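Local structure of ribokinase (Thermotoga maritima, 1VM7) at residues S23-V28 / D78-L83; V48-K53 / G293-I298; V99-G104 / N125-K130. The protein probably phosphorylates D-ribose at O-5 with ATP and a divalent cation, most likely magnesium, acting as a homodimer of the PfkB carbohydrate kinase family. All coordinates share one frame; numbering follows the deposited sequence.

Contact 1. Residues S23-V28 / D78-L83; sequences SNIDIV and DDYSDL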
loop_
_atom_site.group_PDB
_atom_site.type_symbol
_atom_site.label_atom_id
_atom_site.label_comp_id
_atom_site.label_asym_id
_atom_site.label_seq_id
_atom_site.Cartn_x
_atom_site.Cartn_y
_atom_site.Cartn_z
ATOM N N SER A 23 9.540 1.716 13.248
ATOM C CA SER A 23 8.594 2.729 12.755
ATOM C C SER A 23 7.937 2.177 11.456
ATOM O O SER A 23 8.658 1.741 10.561
ATOM C CB SER A 23 9.297 4.024 12.359
ATOM O OG SER A 23 9.964 4.638 13.428
ATOM N N ASN A 24 6.609 2.198 11.355
ATOM C CA ASN A 24 5.848 1.637 10.234
ATOM C C ASN A 24 4.734 2.614 9.883
ATOM O O ASN A 24 4.190 3.303 10.771
ATOM C CB ASN A 24 5.253 0.307 10.723
ATOM C CG ASN A 24 4.562 -0.484 9.643
ATOM O OD1 ASN A 24 5.214 -1.097 8.763
ATOM N ND2 ASN A 24 3.214 -0.531 9.722
ATOM N N ILE A 25 4.395 2.684 8.607
ATOM C CA ILE A 25 3.174 3.308 8.151
ATOM C C ILE A 25 2.189 2.188 7.965
ATOM O O ILE A 25 2.491 1.251 7.232
ATOM C CB ILE A 25 3.376 3.932 6.759
ATOM C CG1 ILE A 25 4.561 4.892 6.791
ATOM C CG2 ILE A 25 2.125 4.652 6.298
ATOM C CD1 ILE A 25 4.417 6.020 7.785
ATOM N N ASP A 26 1.012 2.294 8.586
ATOM C CA ASP A 26 -0.053 1.313 8.350
ATOM C C ASP A 26 -1.005 1.858 7.306
ATOM O O ASP A 26 -1.652 2.893 7.522
ATOM C CB ASP A 26 -0.788 0.998 9.643
ATOM C CG ASP A 26 0.057 0.195 10.593
ATOM O OD1 ASP A 26 0.843 -0.616 10.116
ATOM O OD2 ASP A 26 -0.087 0.343 11.809
ATOM N N ILE A 27 -1.085 1.150 6.183
ATOM C CA ILE A 27 -1.904 1.558 5.048
ATOM C C ILE A 27 -3.140 0.677 5.027
ATOM O O ILE A 27 -3.056 -0.516 4.706
ATOM C CB ILE A 27 -1.113 1.497 3.698
ATOM C CG1 ILE A 27 0.094 2.438 3.756
ATOM C CG2 ILE A 27 -1.995 1.873 2.513
ATOM C CD1 ILE A 27 1.202 2.027 2.844
ATOM N N VAL A 28 -4.293 1.259 5.400
ATOM C CA VAL A 28 -5.484 0.466 5.583
ATOM C C VAL A 28 -6.325 0.636 4.342
ATOM O O VAL A 28 -6.760 1.744 4.011
ATOM C CB VAL A 28 -6.277 0.873 6.844
ATOM C CG1 VAL A 28 -7.541 0.015 6.989
ATOM C CG2 VAL A 28 -5.390 0.731 8.083
ATOM N N ASP A 78 11.577 9.150 2.298
ATOM C CA ASP A 78 10.394 9.340 1.501
ATOM C C ASP A 78 9.371 10.226 2.227
ATOM O O ASP A 78 9.581 10.684 3.360
ATOM C CB ASP A 78 9.807 7.978 1.105
ATOM C CG ASP A 78 9.738 6.992 2.269
ATOM O OD1 ASP A 78 9.626 7.418 3.455
ATOM O OD2 ASP A 78 9.763 5.793 1.963
ATOM N N ASP A 79 8.270 10.488 1.545
ATOM C CA ASP A 79 7.198 11.277 2.093
ATOM C C ASP A 79 6.694 10.710 3.440
ATOM O O ASP A 79 6.414 11.468 4.379
ATOM C CB ASP A 79 6.079 11.417 1.042
ATOM C CG ASP A 79 5.772 10.095 0.327
ATOM O OD1 ASP A 79 5.989 8.997 0.935
ATOM O OD2 ASP A 79 5.320 10.168 -0.839
ATOM N N TYR A 80 6.629 9.394 3.565
ATOM C CA TYR A 80 6.197 8.832 4.809
ATOM C C TYR A 80 7.210 9.124 5.914
ATOM O O TYR A 80 6.834 9.434 7.049
ATOM C CB TYR A 80 5.881 7.341 4.662
ATOM C CG TYR A 80 4.589 7.037 3.870
ATOM C CD1 TYR A 80 3.487 7.895 3.898
ATOM C CD2 TYR A 80 4.441 5.848 3.168
ATOM C CE1 TYR A 80 2.291 7.615 3.170
ATOM C CE2 TYR A 80 3.245 5.557 2.443
ATOM C CZ TYR A 80 2.178 6.440 2.463
ATOM O OH TYR A 80 1.014 6.143 1.745
ATOM N N SER A 81 8.497 9.033 5.609
ATOM C CA SER A 81 9.516 9.350 6.617
ATOM C C SER A 81 9.364 10.830 7.070
ATOM O O SER A 81 9.397 11.144 8.263
ATOM C CB SER A 81 10.943 9.051 6.115
ATOM O OG SER A 81 11.383 9.998 5.185
ATOM N N ASP A 82 9.128 11.724 6.115
ATOM C CA ASP A 82 8.837 13.125 6.435
ATOM C C ASP A 82 7.675 13.264 7.379
ATOM O O ASP A 82 7.768 14.026 8.326
ATOM C CB ASP A 82 8.557 13.961 5.192
ATOM C CG ASP A 82 9.761 14.077 4.290
ATOM O OD1 ASP A 82 10.876 13.903 4.792
ATOM O OD2 ASP A 82 9.582 14.319 3.085
ATOM N N LEU A 83 6.595 12.533 7.132
ATOM C CA LEU A 83 5.441 12.580 8.035
ATOM C C LEU A 83 5.812 12.071 9.435
ATOM O O LEU A 83 5.383 12.657 10.451
ATOM C CB LEU A 83 4.226 11.845 7.440
ATOM C CG LEU A 83 3.682 12.624 6.203
ATOM C CD1 LEU A 83 2.784 11.764 5.275
ATOM C CD2 LEU A 83 2.977 13.943 6.599
#

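Contact 2. Residues V48-K53 / G293-I298; sequences VFPGGK and GAQSSI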
loop_
_atom_site.group_PDB
_atom_site.type_symbol
_atom_site.label_atom_id
_atom_site.label_comp_id
_atom_site.label_asym_id
_atom_site.label_seq_id
_atom_site.Cartn_x
_atom_site.Cartn_y
_atom_site.Cartn_z
ATOM N N VAL A 48 -4.056 6.116 6.126
ATOM C CA VAL A 48 -2.697 5.861 6.522
ATOM C C VAL A 48 -2.498 6.373 7.953
ATOM O O VAL A 48 -2.973 7.448 8.312
ATOM C CB VAL A 48 -1.778 6.573 5.534
ATOM C CG1 VAL A 48 -0.351 6.262 5.790
ATOM C CG2 VAL A 48 -2.142 6.142 4.072
ATOM N N PHE A 49 -1.843 5.556 8.768
ATOM C CA PHE A 49 -1.665 5.819 10.162
ATOM C C PHE A 49 -0.221 5.486 10.499
ATOM O O PHE A 49 0.338 4.517 9.971
ATOM C CB PHE A 49 -2.581 4.921 10.987
ATOM C CG PHE A 49 -4.012 4.992 10.582
ATOM C CD1 PHE A 49 -4.848 5.966 11.107
ATOM C CD2 PHE A 49 -4.516 4.097 9.658
ATOM C CE1 PHE A 49 -6.183 6.017 10.745
ATOM C CE2 PHE A 49 -5.838 4.143 9.307
ATOM C CZ PHE A 49 -6.670 5.102 9.835
ATOM N N PRO A 50 0.387 6.281 11.386
ATOM C CA PRO A 50 1.662 5.864 11.928
ATOM C C PRO A 50 1.514 4.606 12.837
ATOM O O PRO A 50 0.499 4.409 13.481
ATOM C CB PRO A 50 2.154 7.086 12.687
ATOM C CG PRO A 50 0.941 8.000 12.846
ATOM C CD PRO A 50 -0.143 7.523 11.994
ATOM N N GLY A 51 2.545 3.777 12.846
ATOM C CA GLY A 51 2.518 2.501 13.533
ATOM C C GLY A 51 3.912 1.987 13.761
ATOM O O GLY A 51 4.883 2.767 13.793
ATOM N N GLY A 52 4.018 0.685 13.975
ATOM C CA GLY A 52 5.259 0.091 14.423
ATOM C C GLY A 52 5.210 0.042 15.938
ATOM O O GLY A 52 4.759 0.971 16.578
ATOM N N LYS A 53 5.702 -0.996 16.573
ATOM C CA LYS A 53 5.642 -1.039 18.063
ATOM C C LYS A 53 6.581 -0.079 18.739
ATOM O O LYS A 53 6.245 0.506 19.768
ATOM C CB LYS A 53 5.877 -2.436 18.613
ATOM C CG LYS A 53 4.789 -3.402 18.195
ATOM C CD LYS A 53 5.175 -4.836 18.459
ATOM C CE LYS A 53 4.039 -5.775 17.964
ATOM N NZ LYS A 53 2.744 -5.595 18.703
ATOM N N GLY A 293 -7.764 3.312 16.951
ATOM C CA GLY A 293 -6.463 3.578 16.402
ATOM C C GLY A 293 -5.331 3.192 17.301
ATOM O O GLY A 293 -5.535 2.785 18.445
ATOM N N ALA A 294 -4.133 3.317 16.736
ATOM C CA ALA A 294 -2.908 3.040 17.425
ATOM C C ALA A 294 -2.463 4.310 18.150
ATOM O O ALA A 294 -2.856 4.546 19.290
ATOM C CB ALA A 294 -1.824 2.523 16.432
ATOM N N GLN A 295 -1.660 5.138 17.499
ATOM C CA GLN A 295 -1.088 6.305 18.181
ATOM C C GLN A 295 -2.136 7.338 18.510
ATOM O O GLN A 295 -2.029 8.085 19.505
ATOM C CB GLN A 295 0.042 6.938 17.374
ATOM C CG GLN A 295 1.225 5.987 17.224
ATOM C CD GLN A 295 2.344 6.567 16.443
ATOM O OE1 GLN A 295 2.352 7.773 16.147
ATOM N NE2 GLN A 295 3.338 5.718 16.089
ATOM N N SER A 296 -3.174 7.378 17.699
ATOM C CA SER A 296 -4.281 8.252 18.006
ATOM C C SER A 296 -5.000 7.885 19.333
ATOM O O SER A 296 -5.683 8.720 19.874
ATOM C CB SER A 296 -5.282 8.296 16.840
ATOM O OG SER A 296 -5.999 7.084 16.747
ATOM N N SER A 297 -4.845 6.666 19.849
ATOM C CA SER A 297 -5.495 6.289 21.111
ATOM C C SER A 297 -4.708 6.656 22.371
ATOM O O SER A 297 -5.188 6.433 23.476
ATOM C CB SER A 297 -5.726 4.777 21.170
ATOM O OG SER A 297 -4.457 4.137 21.314
ATOM N N ILE A 298 -3.464 7.084 22.200
ATOM C CA ILE A 298 -2.552 7.258 23.321
ATOM C C ILE A 298 -3.041 8.426 24.171
ATOM O O ILE A 298 -3.180 9.530 23.669
ATOM C CB ILE A 298 -1.111 7.504 22.833
ATOM C CG1 ILE A 298 -0.609 6.246 22.129
ATOM C CG2 ILE A 298 -0.216 7.868 24.015
ATOM C CD1 ILE A 298 0.690 6.364 21.338
HETATM O O HOH W 1 -1.721 5.681 14.622
HETATM O O HOH W 2 5.345 6.160 13.998
#

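Contact 3. Residues V99-G104 / N125-K130; sequences VSLPTG and NAELKK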
loop_
_atom_site.group_PDB
_atom_site.type_symbol
_atom_site.label_atom_id
_atom_site.label_comp_id
_atom_site.label_asym_id
_atom_site.label_seq_id
_atom_site.Cartn_x
_atom_site.Cartn_y
_atom_site.Cartn_z
ATOM N N VAL A 99 17.565 6.221 6.042
ATOM C CA VAL A 99 18.307 5.327 5.148
ATOM C C VAL A 99 17.632 5.380 3.802
ATOM O O VAL A 99 16.545 5.951 3.685
ATOM C CB VAL A 99 18.384 3.872 5.694
ATOM C CG1 VAL A 99 19.181 3.851 6.991
ATOM C CG2 VAL A 99 16.978 3.252 5.938
ATOM N N SER A 100 18.254 4.807 2.781
ATOM C CA SER A 100 17.715 4.893 1.420
ATOM C C SER A 100 16.617 3.856 1.073
ATOM O O SER A 100 16.049 3.888 -0.012
ATOM C CB SER A 100 18.853 4.777 0.405
ATOM O OG SER A 100 19.336 3.456 0.436
ATOM N N LEU A 101 16.275 2.958 1.994
ATOM C CA LEU A 101 15.181 2.036 1.740
ATOM C C LEU A 101 13.863 2.772 2.001
ATOM O O LEU A 101 13.851 3.788 2.693
ATOM C CB LEU A 101 15.295 0.808 2.627
ATOM C CG LEU A 101 16.385 -0.241 2.343
ATOM C CD1 LEU A 101 16.183 -1.411 3.304
ATOM C CD2 LEU A 101 16.352 -0.791 0.930
ATOM N N PRO A 102 12.745 2.281 1.435
ATOM C CA PRO A 102 11.479 2.893 1.827
ATOM C C PRO A 102 11.225 2.696 3.305
ATOM O O PRO A 102 11.612 1.683 3.868
ATOM C CB PRO A 102 10.441 2.131 0.983
ATOM C CG PRO A 102 11.234 1.625 -0.193
ATOM C CD PRO A 102 12.526 1.207 0.457
ATOM N N THR A 103 10.575 3.674 3.921
ATOM C CA THR A 103 10.130 3.577 5.282
ATOM C C THR A 103 9.305 2.303 5.375
ATOM O O THR A 103 8.594 1.982 4.441
ATOM C CB THR A 103 9.244 4.826 5.665
ATOM O OG1 THR A 103 9.997 6.040 5.503
ATOM C CG2 THR A 103 8.728 4.733 7.102
ATOM N N GLY A 104 9.385 1.584 6.490
ATOM C CA GLY A 104 8.631 0.349 6.681
ATOM C C GLY A 104 7.143 0.656 6.561
ATOM O O GLY A 104 6.667 1.770 6.959
ATOM N N ASN A 125 13.320 -0.511 8.572
ATOM C CA ASN A 125 13.489 -1.198 9.863
ATOM C C ASN A 125 14.566 -2.288 9.841
ATOM O O ASN A 125 15.250 -2.501 10.823
ATOM C CB ASN A 125 12.164 -1.771 10.364
ATOM C CG ASN A 125 11.152 -0.687 10.693
ATOM O OD1 ASN A 125 11.393 0.169 11.534
ATOM N ND2 ASN A 125 10.032 -0.716 10.013
ATOM N N ALA A 126 14.735 -2.929 8.688
ATOM C CA ALA A 126 15.707 -3.992 8.519
ATOM C C ALA A 126 17.143 -3.463 8.474
ATOM O O ALA A 126 18.091 -4.235 8.544
ATOM C CB ALA A 126 15.377 -4.786 7.245
ATOM N N GLU A 127 17.299 -2.152 8.340
ATOM C CA GLU A 127 18.599 -1.549 8.274
ATOM C C GLU A 127 19.130 -1.137 9.625
ATOM O O GLU A 127 20.259 -0.685 9.715
ATOM C CB GLU A 127 18.539 -0.347 7.349
ATOM C CG GLU A 127 18.132 -0.692 5.940
ATOM C CD GLU A 127 19.076 -1.684 5.260
ATOM O OE1 GLU A 127 20.274 -1.358 5.004
ATOM O OE2 GLU A 127 18.596 -2.797 4.944
ATOM N N LEU A 128 18.337 -1.303 10.670
ATOM C CA LEU A 128 18.720 -0.903 12.004
ATOM C C LEU A 128 19.574 -2.001 12.613
ATOM O O LEU A 128 19.101 -2.845 13.395
ATOM C CB LEU A 128 17.495 -0.607 12.839
ATOM C CG LEU A 128 17.747 -0.131 14.274
ATOM C CD1 LEU A 128 19.046 0.702 14.449
ATOM C CD2 LEU A 128 16.534 0.618 14.781
ATOM N N LYS A 129 20.848 -1.934 12.248
ATOM C CA LYS A 129 21.861 -2.902 12.638
ATOM C C LYS A 129 22.740 -2.320 13.734
ATOM O O LYS A 129 22.734 -1.096 14.013
ATOM C CB LYS A 129 22.712 -3.280 11.421
ATOM C CG LYS A 129 21.916 -4.037 10.318
ATOM C CD LYS A 129 22.585 -3.877 8.957
ATOM C CE LYS A 129 21.722 -4.410 7.823
ATOM N NZ LYS A 129 21.459 -5.850 8.007
ATOM N N LYS A 130 23.517 -3.211 14.336
ATOM C CA LYS A 130 24.268 -2.877 15.540
ATOM C C LYS A 130 25.292 -1.777 15.277
ATOM O O LYS A 130 25.532 -0.963 16.160
ATOM C CB LYS A 130 24.820 -4.160 16.191
ATOM C CG LYS A 130 25.809 -4.964 15.355
ATOM C CD LYS A 130 25.903 -6.414 15.842
ATOM C CE LYS A 130 27.269 -6.996 15.557
ATOM N NZ LYS A 130 27.719 -6.729 14.152
#

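Contact 1. Residues S23-V28 / D78-L83
Ile25 turns its methyl CG2 anti to the backbone N and its CG1 anti to the carbonyl carbon (chi1 -55°), while Tyr80 swings its ring beside its own backbone N (chi1 -72°), and the two side chains meet between strand 24-30 and the first turn of helix 79-90. Ile25 CG2 stands over the middle of the Tyr80 ring, 4.0 Å from its centroid and 5° off the ring normal, a CH-pi contact. The other branch lies nearer the root of the same side chain: Ile25 CG1 is 3.5 Å from Tyr80 CB, and Ile25 CD1 follows at 3.7 Å from Tyr80 CB. Two residues along the strand, Ile27 CD1 comes obliquely to Tyr80 CE2 at 4.1 Å, its side chain about perpendicular to the tyrosine. On the face opposite Ile25, Asp79 OD1 lies above the ring plane, displaced toward the rim. With an alanine here in place of Ile25 both branches beyond CB go, which would probably open a gap over the ring face and leave Tyr80 freer to turn. The helix start is fixed separately: Asp78, the N-cap, takes Ser81 N on OD1 at 2.9 Å, and Ser81 OG donates to Asp78 O at 2.7 Å, in the carbonyl plane. Arg105 of the second subunit packs on Tyr80, and Phe107 of that subunit packs on Ile27. The contact thus seats a capped helix at the edge of the large alpha/beta domain, between strands 69-75 and 93-98, against the small four-stranded sheet, the ribokinase-family lid, whose Asn24, Ile25 and Asp26 are predicted to bind substrate.

Contact 2. Residues V48-K53 / G293-I298
The end of strand 40-51 passes the short 3-10 turn 295-297 with Pro50 CA 6.8 Å from Gln295 CA and Gly51 CA 6.7 Å from Ala294 CA, a spacing bridged by side chains and water. Gln295 does most of the reaching. Its CG lies beside the backbone N (chi1 -64°) and the chain then runs extended (chi2 180°), which carries the amide alongside the Pro50 ring. There Gln295 OE1 touches Pro50 CB at 3.5 Å and Pro50 CG only slightly farther off, a van der Waals contact in which the two side chains meet at a slant. The amide nitrogen is satisfied elsewhere: Gln295 NE2 donates to Asn56 OD1 on helix 53-65, and also to a water at 2.9 Å that makes a weak bond to Gly51 O. A second water is better placed, donating to Pro50 O at 2.8 Å and accepting from Gln295 N at 2.9 Å, and so bridges the two backbones. Ala294 CB adds a looser touch to Pro50 O at 4.2 Å. Within the turn, Ala294 O receives two bonds, from Ser297 N and from Ser297 OG at 2.6 Å, the hydroxyl lying in the carbonyl plane; two donors from one residue thus grip this oxygen across the turn. Gly293, with phi 107°, sits where a side chain would strike Ser296 OG. The arrangement joins the lid strand leading into Gly52 and Lys53, predicted substrate-binding residues, to the loop of Gly293 and Ser297, predicted potassium ligands of the ribokinase monovalent-cation site.

Contact 3. Residues V99-G104 / N125-K130
Two connections meet here beside the lid of the ribokinase fold: the loop from strand 93-98 into strand 105-110, and the 3-10 turn ending at Glu127 that follows strand 116-121. Glu127 carries most of the contact with its aliphatic part. Its CG lies beside the backbone N (chi1 -60°) and the chain bends at chi2 (-60°), which brings OE2 to the Leu101 methyl CD1. Leu101 CD1 meets Glu127 CG at 3.4 Å and Glu127 OE2 at 3.2 Å, the two side chains crossing at about a right angle; the methyl therefore packs against both the methylene and one carboxylate oxygen. Two residues earlier in the loop, Val99 CG2 approaches Glu127 CG at 4.1 Å, slanting across it, and so adds a second apolar surface to the same methylene. At the far end of the contact the backbones draw closest, Gly104 CA lying 6.0 Å from Asn125 CA. Asn125 ND2 rests 3.8 Å from Gly104 CA, and a side chain at Gly104 would run into that nitrogen, so glycine fits the close approach. The amide itself is held from outside: ND2 donates to Ser23 O, just before strand 24-30, and only weakly to Pro122 O. Beyond the turn, Leu128 is the centre of an inverse gamma turn, and its carbonyl accepts from Thr154 OG1. Thus the contact packs a loop entering the lid sheet against the turn leaving it, a junction of lid and main domain in the PfkB fold, beside the predicted substrate-binding Asn24.

From the N terminus, the chain enters the lid at strand 24-30, and contact 1 closes its loop when helix 79-90 begins. Strand 40-51 lies inside that loop and opens contact 2, whose partner comes only at 293-298, so contacts 1 and 2 cross. Contact 3 follows contact 1 in series, pairing 99-104 with 125-130 around two lid strands, and is nested within the long loop that contact 2 closes. Strands 24-30 and 40-51 are sheet neighbours, with Asn24 O 2.7 Å from Gly51 N, which joins contacts 1 and 2. Asp78 OD1 to Thr103 OG1 and Ser23 O to Asn125 ND2 link contact 1 with contact 3; contacts 2 and 3 do not touch.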